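Local coordinates for protein polysaccharide deacetylase (Ammonifex degensii, PDB 4WCJ) that probably removes N-acetyl groups from poly-beta-1,6-N-acetyl-D-glucosamine as a zinc-containing family 4 carbohydrate esterase built on a beta/alpha barrel, at residues T74-E77 / A78-Y81; F109-L112 / K113-I117; R178-L181 / F182-T186. All blocks are in the same frame, centred on the assembly; numbering follows the deposited sequence.

Overall arrangement
From the N terminus, the chain passes the three contacts in series, with none nested in or crossing another. Each joins consecutive residues of one helix end, so none closes a long loop. Interaction 1 (74-81) starts helix 75-82, between strands 71-72 and 91-99. Interaction 2 (109-117) finishes helix 102-114 and turns the chain toward strand 119-123, so these first two contacts belong to successive beta-alpha-beta units sharing strand 91-99; their centres lie about 19 Å apart. Interaction 3 (178-186) opens helix 179-197 on the opposite side of the chain's centre from interaction 2, about 35 Å between centres, and D185 in its second half bonds to the loop between zinc ligands H157 and H162.

Interaction 1: T74-E77 / A78-Y81; sequences TPQE and AEDY
T74 and A78 meet at the first turn of helix 75-82, which a capping box begins inside a beta-alpha-beta unit. A78 N donates to T74 O at 2.9 Å. Beside this bond the box closes: T74 OG1 accepts from E77 N at 3.0 Å. In return, E77 OE1 takes T74 N on its anti side at 2.9 Å. E77 can do so because CG stands beside its own backbone N (chi1 -82°), bringing the carboxylate back to the cap. The buried side is tightly packed. There the A78 methyl packs on L37 and L94, with P75 O as its backbone contact at 3.4 Å, and the Y81 side chain leads away to L37 and L92. E79 is buried too, held by Y203 and R202, although exposed Q76 runs alongside it. The looser, solvent side is left to Q76 and partly exposed D80. D80 has its own salt bridge to R85, whose charge may ease the crowding of oxygens here. The carbonyl of Q76 takes the N-H of D80, yet the two side chains pass at a slant, amide and carboxylate planes 58° apart, and Q76 OE1 stands 3.1 Å from D80 OD2, two acceptors with no hydrogen bond between them.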
ATOM      1  N   THR A  74      -2.403 -12.483   1.440  1.00 46.67           N
ATOM      2  CA  THR A  74      -1.334 -12.040   0.538  1.00 43.02           C
ATOM      3  C   THR A  74      -1.902 -11.091  -0.511  1.00 46.43           C
ATOM      4  O   THR A  74      -3.110 -11.090  -0.755  1.00 45.73           O
ATOM      5  CB  THR A  74      -0.642 -13.227  -0.187  1.00 43.75           C
ATOM      6  OG1 THR A  74      -1.581 -13.869  -1.057  1.00 45.85           O
ATOM      7  CG2 THR A  74      -0.088 -14.236   0.808  1.00 47.69           C
ATOM      8  N   PRO A  75      -1.041 -10.271  -1.135  1.00 41.90           N
ATOM      9  CA  PRO A  75      -1.561  -9.443  -2.226  1.00 39.78           C
ATOM     10  C   PRO A  75      -2.248 -10.266  -3.328  1.00 42.20           C
ATOM     11  O   PRO A  75      -3.287  -9.837  -3.831  1.00 45.42           O
ATOM     12  CB  PRO A  75      -0.305  -8.735  -2.747  1.00 35.97           C
ATOM     13  CG  PRO A  75       0.566  -8.626  -1.545  1.00 35.99           C
ATOM     14  CD  PRO A  75       0.361  -9.943  -0.819  1.00 38.48           C
ATOM     15  N   GLN A  76      -1.689 -11.420  -3.690  1.00 42.69           N
ATOM     16  CA  GLN A  76      -2.327 -12.296  -4.672  1.00 47.35           C
ATOM     17  C   GLN A  76      -3.698 -12.766  -4.201  1.00 46.63           C
ATOM     18  O   GLN A  76      -4.655 -12.785  -4.977  1.00 48.00           O
ATOM     19  CB  GLN A  76      -1.447 -13.511  -4.977  1.00 54.38           C
ATOM     20  CG  GLN A  76      -0.864 -13.519  -6.382  1.00 58.55           C
ATOM     21  CD  GLN A  76      -1.931 -13.401  -7.449  1.00 60.69           C
ATOM     22  OE1 GLN A  76      -2.964 -14.066  -7.386  1.00 61.41           O
ATOM     23  NE2 GLN A  76      -1.697 -12.531  -8.428  1.00 61.02           N
ATOM     24  N   GLU A  77      -3.786 -13.157  -2.933  1.00 47.52           N
ATOM     25  CA  GLU A  77      -5.052 -13.595  -2.349  1.00 50.12           C
ATOM     26  C   GLU A  77      -6.075 -12.469  -2.405  1.00 49.90           C
ATOM     27  O   GLU A  77      -7.245 -12.695  -2.721  1.00 51.96           O
ATOM     28  CB  GLU A  77      -4.855 -14.066  -0.901  1.00 52.57           C
ATOM     29  CG  GLU A  77      -4.350 -15.501  -0.787  1.00 52.38           C
ATOM     30  CD  GLU A  77      -4.007 -15.919   0.635  1.00 52.88           C
ATOM     31  OE1 GLU A  77      -3.730 -15.048   1.479  1.00 54.80           O
ATOM     32  OE2 GLU A  77      -4.004 -17.139   0.910  1.00 57.63           O
ATOM     33  N   ALA A  78      -5.610 -11.257  -2.118  1.00 47.44           N
ATOM     34  CA  ALA A  78      -6.483 -10.088  -2.125  1.00 47.04           C
ATOM     35  C   ALA A  78      -7.050  -9.846  -3.515  1.00 47.41           C
ATOM     36  O   ALA A  78      -8.237  -9.534  -3.665  1.00 48.79           O
ATOM     37  CB  ALA A  78      -5.729  -8.854  -1.637  1.00 44.20           C
ATOM     38  N   GLU A  79      -6.197  -9.985  -4.526  1.00 46.24           N
ATOM     39  CA  GLU A  79      -6.607  -9.764  -5.906  1.00 52.88           C
ATOM     40  C   GLU A  79      -7.616 -10.809  -6.338  1.00 53.94           C
ATOM     41  O   GLU A  79      -8.621 -10.490  -6.965  1.00 53.75           O
ATOM     42  CB  GLU A  79      -5.415  -9.796  -6.864  1.00 47.99           C
ATOM     43  CG  GLU A  79      -5.796  -9.390  -8.292  1.00 47.98           C
ATOM     44  CD  GLU A  79      -4.720  -9.730  -9.302  1.00 50.07           C
ATOM     45  OE1 GLU A  79      -5.070 -10.001 -10.473  1.00 56.36           O
ATOM     46  OE2 GLU A  79      -3.528  -9.717  -8.926  1.00 43.54           O
ATOM     47  N   ASP A  80      -7.339 -12.064  -6.011  1.00 50.94           N
ATOM     48  CA  ASP A  80      -8.260 -13.125  -6.372  1.00 53.92           C
ATOM     49  C   ASP A  80      -9.562 -13.013  -5.572  1.00 55.80           C
ATOM     50  O   ASP A  80     -10.630 -13.360  -6.071  1.00 58.00           O
ATOM     51  CB  ASP A  80      -7.605 -14.491  -6.170  1.00 54.97           C
ATOM     52  CG  ASP A  80      -6.462 -14.730  -7.129  1.00 59.33           C
ATOM     53  OD1 ASP A  80      -6.447 -14.095  -8.203  1.00 61.91           O
ATOM     54  OD2 ASP A  80      -5.574 -15.541  -6.807  1.00 56.44           O
ATOM     55  N   TYR A  81      -9.473 -12.509  -4.344  1.00 55.07           N
ATOM     56  CA  TYR A  81     -10.660 -12.331  -3.516  1.00 56.92           C
ATOM     57  C   TYR A  81     -11.558 -11.238  -4.075  1.00 56.43           C
ATOM     58  O   TYR A  81     -12.740 -11.460  -4.315  1.00 58.64           O
ATOM     59  CB  TYR A  81     -10.276 -11.996  -2.075  1.00 55.65           C
ATOM     60  CG  TYR A  81     -11.454 -11.678  -1.177  1.00 57.13           C
ATOM     61  CD1 TYR A  81     -12.319 -12.673  -0.756  1.00 60.02           C
ATOM     62  CD2 TYR A  81     -11.689 -10.380  -0.741  1.00 55.67           C
ATOM     63  CE1 TYR A  81     -13.393 -12.388   0.071  1.00 61.42           C
ATOM     64  CE2 TYR A  81     -12.765 -10.083   0.088  1.00 57.06           C
ATOM     65  CZ  TYR A  81     -13.611 -11.092   0.488  1.00 59.92           C
ATOM     66  OH  TYR A  81     -14.672 -10.821   1.311  1.00 61.36           O
TER

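Interaction 2: F109-L112 / K113-I117; sequences FPVL and KKRKI
The ring of F109 carries K113 CB over one face, and K113 CD comes within 3.7 Å of ring atom CZ. A bend in the lysine chain at chi3 (68°) then keeps K113 NZ beside the ring, near CE2. The second flat group, the guanidinium of R115, is met twice by a single residue: V111 CG1 lies over one face, 3.5 Å from R115 NH2, and V111 O sits at the edge, in the guanidinium plane, accepting from NH2 at 3.0 Å. That donor arrives well off the line of the carbonyl, at a C=O...N angle of 116°, so the oxygen is approached from the side. With CG beside the backbone N, the R115 chain runs back along the last turn, extended from CG to NE. Here the helix ends in a Schellman motif. K116 takes a positive phi of 57°, and two bonds reach back, from I117 N to L112 O at 2.9 Å and from K116 N to K113 O at 3.0 Å. The residues joined by the longer-range bond, L112 and I117, also meet through their side chains: L112 CD2 touches I117 CG2 at 3.7 Å, the two chains crossing at about a right angle. I117 O is buried and has no partner in the model. Two faces of this helix end are claimed by the fold. On one, V111 packs against F58, A59 and L62 of helix 55-67, R115 NE forms a salt bridge with D63, and R115 O accepts from R66 NH1. F109 and L112 rest on F119, so the end of helix 102-114 packs beside helix 55-67 with one side and on strand 119-123, into which the turn leads, with another.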
ATOM      1  N   PHE A 109       9.714  -4.719   8.977  1.00 28.28           N
ATOM      2  CA  PHE A 109      10.018  -6.039   8.417  1.00 30.02           C
ATOM      3  C   PHE A 109      10.309  -7.141   9.460  1.00 35.00           C
ATOM      4  O   PHE A 109       9.808  -8.260   9.307  1.00 38.37           O
ATOM      5  CB  PHE A 109      11.192  -5.925   7.436  1.00 29.37           C
ATOM      6  CG  PHE A 109      11.569  -7.232   6.770  1.00 33.53           C
ATOM      7  CD1 PHE A 109      10.615  -7.996   6.116  1.00 34.60           C
ATOM      8  CD2 PHE A 109      12.884  -7.667   6.765  1.00 33.88           C
ATOM      9  CE1 PHE A 109      10.954  -9.181   5.499  1.00 34.49           C
ATOM     10  CE2 PHE A 109      13.237  -8.855   6.139  1.00 37.18           C
ATOM     11  CZ  PHE A 109      12.270  -9.615   5.505  1.00 36.84           C
ATOM     12  N   PRO A 110      11.120  -6.850  10.504  1.00 36.57           N
ATOM     13  CA  PRO A 110      11.342  -7.910  11.500  1.00 41.99           C
ATOM     14  C   PRO A 110      10.062  -8.335  12.222  1.00 42.89           C
ATOM     15  O   PRO A 110       9.877  -9.528  12.491  1.00 40.01           O
ATOM     16  CB  PRO A 110      12.329  -7.269  12.482  1.00 42.28           C
ATOM     17  CG  PRO A 110      13.046  -6.237  11.664  1.00 40.87           C
ATOM     18  CD  PRO A 110      11.993  -5.687  10.753  1.00 36.62           C
ATOM     19  N   VAL A 111       9.200  -7.367  12.519  1.00 43.88           N
ATOM     20  CA  VAL A 111       7.906  -7.636  13.142  1.00 43.45           C
ATOM     21  C   VAL A 111       7.070  -8.538  12.240  1.00 38.93           C
ATOM     22  O   VAL A 111       6.514  -9.538  12.693  1.00 38.97           O
ATOM     23  CB  VAL A 111       7.121  -6.321  13.431  1.00 38.59           C
ATOM     24  CG1 VAL A 111       5.702  -6.631  13.863  1.00 39.57           C
ATOM     25  CG2 VAL A 111       7.829  -5.480  14.486  1.00 39.11           C
ATOM     26  N   LEU A 112       6.996  -8.175  10.958  1.00 36.75           N
ATOM     27  CA  LEU A 112       6.227  -8.919   9.966  1.00 36.31           C
ATOM     28  C   LEU A 112       6.797 -10.313   9.723  1.00 38.01           C
ATOM     29  O   LEU A 112       6.054 -11.280   9.548  1.00 40.07           O
ATOM     30  CB  LEU A 112       6.186  -8.153   8.645  1.00 35.60           C
ATOM     31  CG  LEU A 112       5.411  -6.840   8.743  1.00 36.50           C
ATOM     32  CD1 LEU A 112       5.785  -5.886   7.604  1.00 33.49           C
ATOM     33  CD2 LEU A 112       3.910  -7.120   8.747  1.00 40.76           C
ATOM     34  N   LYS A 113       8.119 -10.394   9.675  1.00 34.00           N
ATOM     35  CA  LYS A 113       8.787 -11.657   9.376  1.00 35.57           C
ATOM     36  C   LYS A 113       8.589 -12.642  10.521  1.00 40.92           C
ATOM     37  O   LYS A 113       8.300 -13.819  10.300  1.00 44.96           O
ATOM     38  CB  LYS A 113      10.273 -11.421   9.106  1.00 39.79           C
ATOM     39  CG  LYS A 113      11.035 -12.666   8.668  1.00 48.11           C
ATOM     40  CD  LYS A 113      12.370 -12.304   8.030  1.00 54.41           C
ATOM     41  CE  LYS A 113      13.341 -11.708   9.041  1.00 58.50           C
ATOM     42  NZ  LYS A 113      14.665 -11.394   8.425  1.00 59.44           N
ATOM     43  N   LYS A 114       8.725 -12.150  11.748  1.00 42.70           N
ATOM     44  CA  LYS A 114       8.613 -12.996  12.936  1.00 47.04           C
ATOM     45  C   LYS A 114       7.184 -13.507  13.111  1.00 51.25           C
ATOM     46  O   LYS A 114       6.943 -14.453  13.855  1.00 53.46           O
ATOM     47  CB  LYS A 114       9.072 -12.224  14.178  1.00 49.27           C
ATOM     48  CG  LYS A 114       9.382 -13.087  15.394  1.00 55.77           C
ATOM     49  CD  LYS A 114      10.130 -12.315  16.486  1.00 57.35           C
ATOM     50  CE  LYS A 114       9.271 -11.230  17.134  1.00 59.59           C
ATOM     51  NZ  LYS A 114       9.208  -9.952  16.343  1.00 60.19           N
ATOM     52  N   ARG A 115       6.243 -12.869  12.415  1.00 44.99           N
ATOM     53  CA  ARG A 115       4.841 -13.284  12.424  1.00 43.42           C
ATOM     54  C   ARG A 115       4.396 -13.890  11.095  1.00 38.85           C
ATOM     55  O   ARG A 115       3.250 -14.319  10.964  1.00 41.04           O
ATOM     56  CB  ARG A 115       3.944 -12.092  12.771  1.00 41.86           C
ATOM     57  CG  ARG A 115       4.057 -11.670  14.216  1.00 44.55           C
ATOM     58  CD  ARG A 115       3.638 -10.232  14.435  1.00 43.54           C
ATOM     59  NE  ARG A 115       3.795  -9.860  15.837  1.00 46.19           N
ATOM     60  CZ  ARG A 115       4.959  -9.560  16.402  1.00 46.42           C
ATOM     61  NH1 ARG A 115       5.005  -9.244  17.689  1.00 50.55           N
ATOM     62  NH2 ARG A 115       6.081  -9.584  15.686  1.00 42.31           N
ATOM     63  N   LYS A 116       5.303 -13.929  10.118  1.00 38.87           N
ATOM     64  CA  LYS A 116       5.008 -14.468   8.785  1.00 39.18           C
ATOM     65  C   LYS A 116       3.830 -13.763   8.112  1.00 41.53           C
ATOM     66  O   LYS A 116       3.045 -14.390   7.400  1.00 41.60           O
ATOM     67  CB  LYS A 116       4.725 -15.975   8.848  1.00 44.74           C
ATOM     68  CG  LYS A 116       5.931 -16.844   9.134  1.00 47.67           C
ATOM     69  CD  LYS A 116       5.529 -18.307   9.104  1.00 52.55           C
ATOM     70  CE  LYS A 116       6.537 -19.183   9.818  1.00 56.71           C
ATOM     71  NZ  LYS A 116       6.011 -20.560  10.019  1.00 62.98           N
ATOM     72  N   ILE A 117       3.719 -12.460   8.349  1.00 40.48           N
ATOM     73  CA  ILE A 117       2.649 -11.656   7.768  1.00 40.19           C
ATOM     74  C   ILE A 117       3.094 -11.014   6.456  1.00 35.87           C
ATOM     75  O   ILE A 117       4.046 -10.223   6.419  1.00 34.06           O
ATOM     76  CB  ILE A 117       2.175 -10.566   8.754  1.00 39.29           C
ATOM     77  CG1 ILE A 117       1.485 -11.214   9.956  1.00 42.48           C
ATOM     78  CG2 ILE A 117       1.232  -9.586   8.063  1.00 36.65           C
ATOM     79  CD1 ILE A 117       1.241 -10.269  11.109  1.00 42.63           C
TER

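Interaction 3: R178-L181 / F182-T186; sequences RERL and FAEDT
R180 and E184 form an i to i+4 salt bridge on the first turns of helix 179-197. The two side chains approach at a slant, guanidinium and carboxylate planes 64° apart, yet E184 OE2 lies at the edge of the guanidinium and in its plane. The bond from R180 NE to that oxygen is straight, 169° at the hydrogen, but weak at 3.3 Å. R180 reaches it fully stretched from CG to NE, whereas E184 has CG beside its own backbone N (chi1 -83°), which swings the carboxylate back along the helix to R180 CG. Both side chains lie at the surface. Backbone bonds start the helix at the N-cap residue R178, whose carbonyl accepts from F182 N at 3.0 Å; L181 O likewise takes D185 N. F182, buried, runs away from the first turn onto T215 and I218 of helix 213-221; the A183 methyl also touches I218. D185 OD1 accepts from Y159 N and OD2 from D160 N, in the loop between the zinc ligands H157 and H162, which probably helps position that loop; the D185 side chain is about 12 Å from the zinc ion. T186 is one turn on from F182, and its hydroxyl oxygen sits 3.6 Å above the plane of the F182 ring, over its centre. The same hydroxyl, T186 OG1, donates to F182 O at 2.7 Å, while T186 N reaches that carbonyl from the opposite face of its plane at 3.0 Å.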
ATOM      1  N   ARG A 178      -1.844  17.059 -17.644  1.00 57.04           N
ATOM      2  CA  ARG A 178      -0.767  16.257 -17.074  1.00 54.44           C
ATOM      3  C   ARG A 178      -0.953  14.756 -17.303  1.00 50.79           C
ATOM      4  O   ARG A 178      -0.180  13.953 -16.777  1.00 45.73           O
ATOM      5  CB  ARG A 178      -0.636  16.527 -15.571  1.00 53.04           C
ATOM      6  CG  ARG A 178       0.501  17.465 -15.177  1.00 53.70           C
ATOM      7  CD  ARG A 178       0.187  18.921 -15.461  1.00 60.07           C
ATOM      8  NE  ARG A 178       1.179  19.800 -14.844  1.00 65.48           N
ATOM      9  CZ  ARG A 178       1.090  21.127 -14.801  1.00 70.71           C
ATOM     10  NH1 ARG A 178       2.047  21.835 -14.214  1.00 75.21           N
ATOM     11  NH2 ARG A 178       0.046  21.747 -15.341  1.00 69.89           N
ATOM     12  N   GLU A 179      -1.962  14.372 -18.084  1.00 51.68           N
ATOM     13  CA  GLU A 179      -2.244  12.945 -18.297  1.00 49.96           C
ATOM     14  C   GLU A 179      -1.112  12.238 -19.039  1.00 47.14           C
ATOM     15  O   GLU A 179      -0.850  11.057 -18.802  1.00 46.93           O
ATOM     16  CB  GLU A 179      -3.568  12.745 -19.048  1.00 54.81           C
ATOM     17  CG  GLU A 179      -3.895  13.803 -20.071  1.00 63.94           C
ATOM     18  CD  GLU A 179      -4.700  14.946 -19.482  1.00 68.12           C
ATOM     19  OE1 GLU A 179      -4.084  15.903 -18.979  1.00 66.31           O
ATOM     20  OE2 GLU A 179      -5.949  14.889 -19.526  1.00 72.83           O
ATOM     21  N   ARG A 180      -0.434  12.966 -19.919  1.00 49.77           N
ATOM     22  CA  ARG A 180       0.732  12.437 -20.619  1.00 50.76           C
ATOM     23  C   ARG A 180       1.873  12.169 -19.638  1.00 55.58           C
ATOM     24  O   ARG A 180       2.456  11.080 -19.632  1.00 47.47           O
ATOM     25  CB  ARG A 180       1.181  13.413 -21.706  1.00 57.02           C
ATOM     26  CG  ARG A 180       2.481  13.055 -22.414  1.00 63.12           C
ATOM     27  CD  ARG A 180       2.802  14.125 -23.450  1.00 72.28           C
ATOM     28  NE  ARG A 180       4.106  13.948 -24.085  1.00 76.60           N
ATOM     29  CZ  ARG A 180       4.573  14.738 -25.048  1.00 80.25           C
ATOM     30  NH1 ARG A 180       5.769  14.514 -25.576  1.00 81.87           N
ATOM     31  NH2 ARG A 180       3.839  15.756 -25.486  1.00 83.17           N
ATOM     32  N   LEU A 181       2.174  13.166 -18.810  1.00 48.63           N
ATOM     33  CA  LEU A 181       3.220  13.057 -17.799  1.00 47.15           C
ATOM     34  C   LEU A 181       2.956  11.887 -16.863  1.00 44.76           C
ATOM     35  O   LEU A 181       3.886  11.180 -16.457  1.00 42.46           O
ATOM     36  CB  LEU A 181       3.331  14.362 -17.000  1.00 51.80           C
ATOM     37  CG  LEU A 181       4.199  14.330 -15.734  1.00 54.84           C
ATOM     38  CD1 LEU A 181       5.663  14.070 -16.076  1.00 59.42           C
ATOM     39  CD2 LEU A 181       4.052  15.608 -14.907  1.00 55.54           C
ATOM     40  N   PHE A 182       1.688  11.679 -16.521  1.00 43.30           N
ATOM     41  CA  PHE A 182       1.338  10.583 -15.621  1.00 39.65           C
ATOM     42  C   PHE A 182       1.567   9.231 -16.279  1.00 42.54           C
ATOM     43  O   PHE A 182       2.009   8.276 -15.634  1.00 39.48           O
ATOM     44  CB  PHE A 182      -0.116  10.687 -15.164  1.00 39.06           C
ATOM     45  CG  PHE A 182      -0.537   9.567 -14.256  1.00 37.56           C
ATOM     46  CD1 PHE A 182      -0.171   9.575 -12.917  1.00 41.26           C
ATOM     47  CD2 PHE A 182      -1.280   8.501 -14.739  1.00 38.06           C
ATOM     48  CE1 PHE A 182      -0.544   8.544 -12.074  1.00 41.28           C
ATOM     49  CE2 PHE A 182      -1.660   7.474 -13.908  1.00 38.04           C
ATOM     50  CZ  PHE A 182      -1.284   7.487 -12.566  1.00 40.78           C
ATOM     51  N   ALA A 183       1.249   9.157 -17.567  1.00 44.19           N
ATOM     52  CA  ALA A 183       1.418   7.921 -18.314  1.00 43.79           C
ATOM     53  C   ALA A 183       2.897   7.571 -18.427  1.00 45.35           C
ATOM     54  O   ALA A 183       3.279   6.413 -18.255  1.00 41.41           O
ATOM     55  CB  ALA A 183       0.787   8.036 -19.686  1.00 44.16           C
ATOM     56  N   GLU A 184       3.722   8.578 -18.710  1.00 43.05           N
ATOM     57  CA  GLU A 184       5.149   8.359 -18.921  1.00 44.79           C
ATOM     58  C   GLU A 184       5.828   7.958 -17.616  1.00 41.05           C
ATOM     59  O   GLU A 184       6.670   7.055 -17.590  1.00 40.36           O
ATOM     60  CB  GLU A 184       5.800   9.611 -19.513  1.00 46.88           C
ATOM     61  CG  GLU A 184       5.628   9.707 -21.029  1.00 53.43           C
ATOM     62  CD  GLU A 184       5.640  11.134 -21.550  1.00 60.20           C
ATOM     63  OE1 GLU A 184       5.605  12.080 -20.728  1.00 60.78           O
ATOM     64  OE2 GLU A 184       5.679  11.304 -22.792  1.00 64.02           O
ATOM     65  N   ASP A 185       5.441   8.626 -16.537  1.00 39.80           N
ATOM     66  CA  ASP A 185       5.975   8.327 -15.211  1.00 37.59           C
ATOM     67  C   ASP A 185       5.622   6.910 -14.780  1.00 35.02           C
ATOM     68  O   ASP A 185       6.456   6.186 -14.237  1.00 35.46           O
ATOM     69  CB  ASP A 185       5.435   9.336 -14.201  1.00 37.33           C
ATOM     70  CG  ASP A 185       5.940   9.091 -12.799  1.00 35.59           C
ATOM     71  OD1 ASP A 185       5.290   8.314 -12.070  1.00 35.39           O
ATOM     72  OD2 ASP A 185       6.970   9.690 -12.426  1.00 36.74           O
ATOM     73  N   THR A 186       4.377   6.521 -15.021  1.00 34.87           N
ATOM     74  CA  THR A 186       3.914   5.176 -14.677  1.00 32.83           C
ATOM     75  C   THR A 186       4.669   4.112 -15.456  1.00 33.05           C
ATOM     76  O   THR A 186       5.061   3.092 -14.893  1.00 38.09           O
ATOM     77  CB  THR A 186       2.393   5.024 -14.916  1.00 36.63           C
ATOM     78  OG1 THR A 186       1.696   6.026 -14.165  1.00 39.04           O
ATOM     79  CG2 THR A 186       1.916   3.655 -14.460  1.00 37.35           C
TER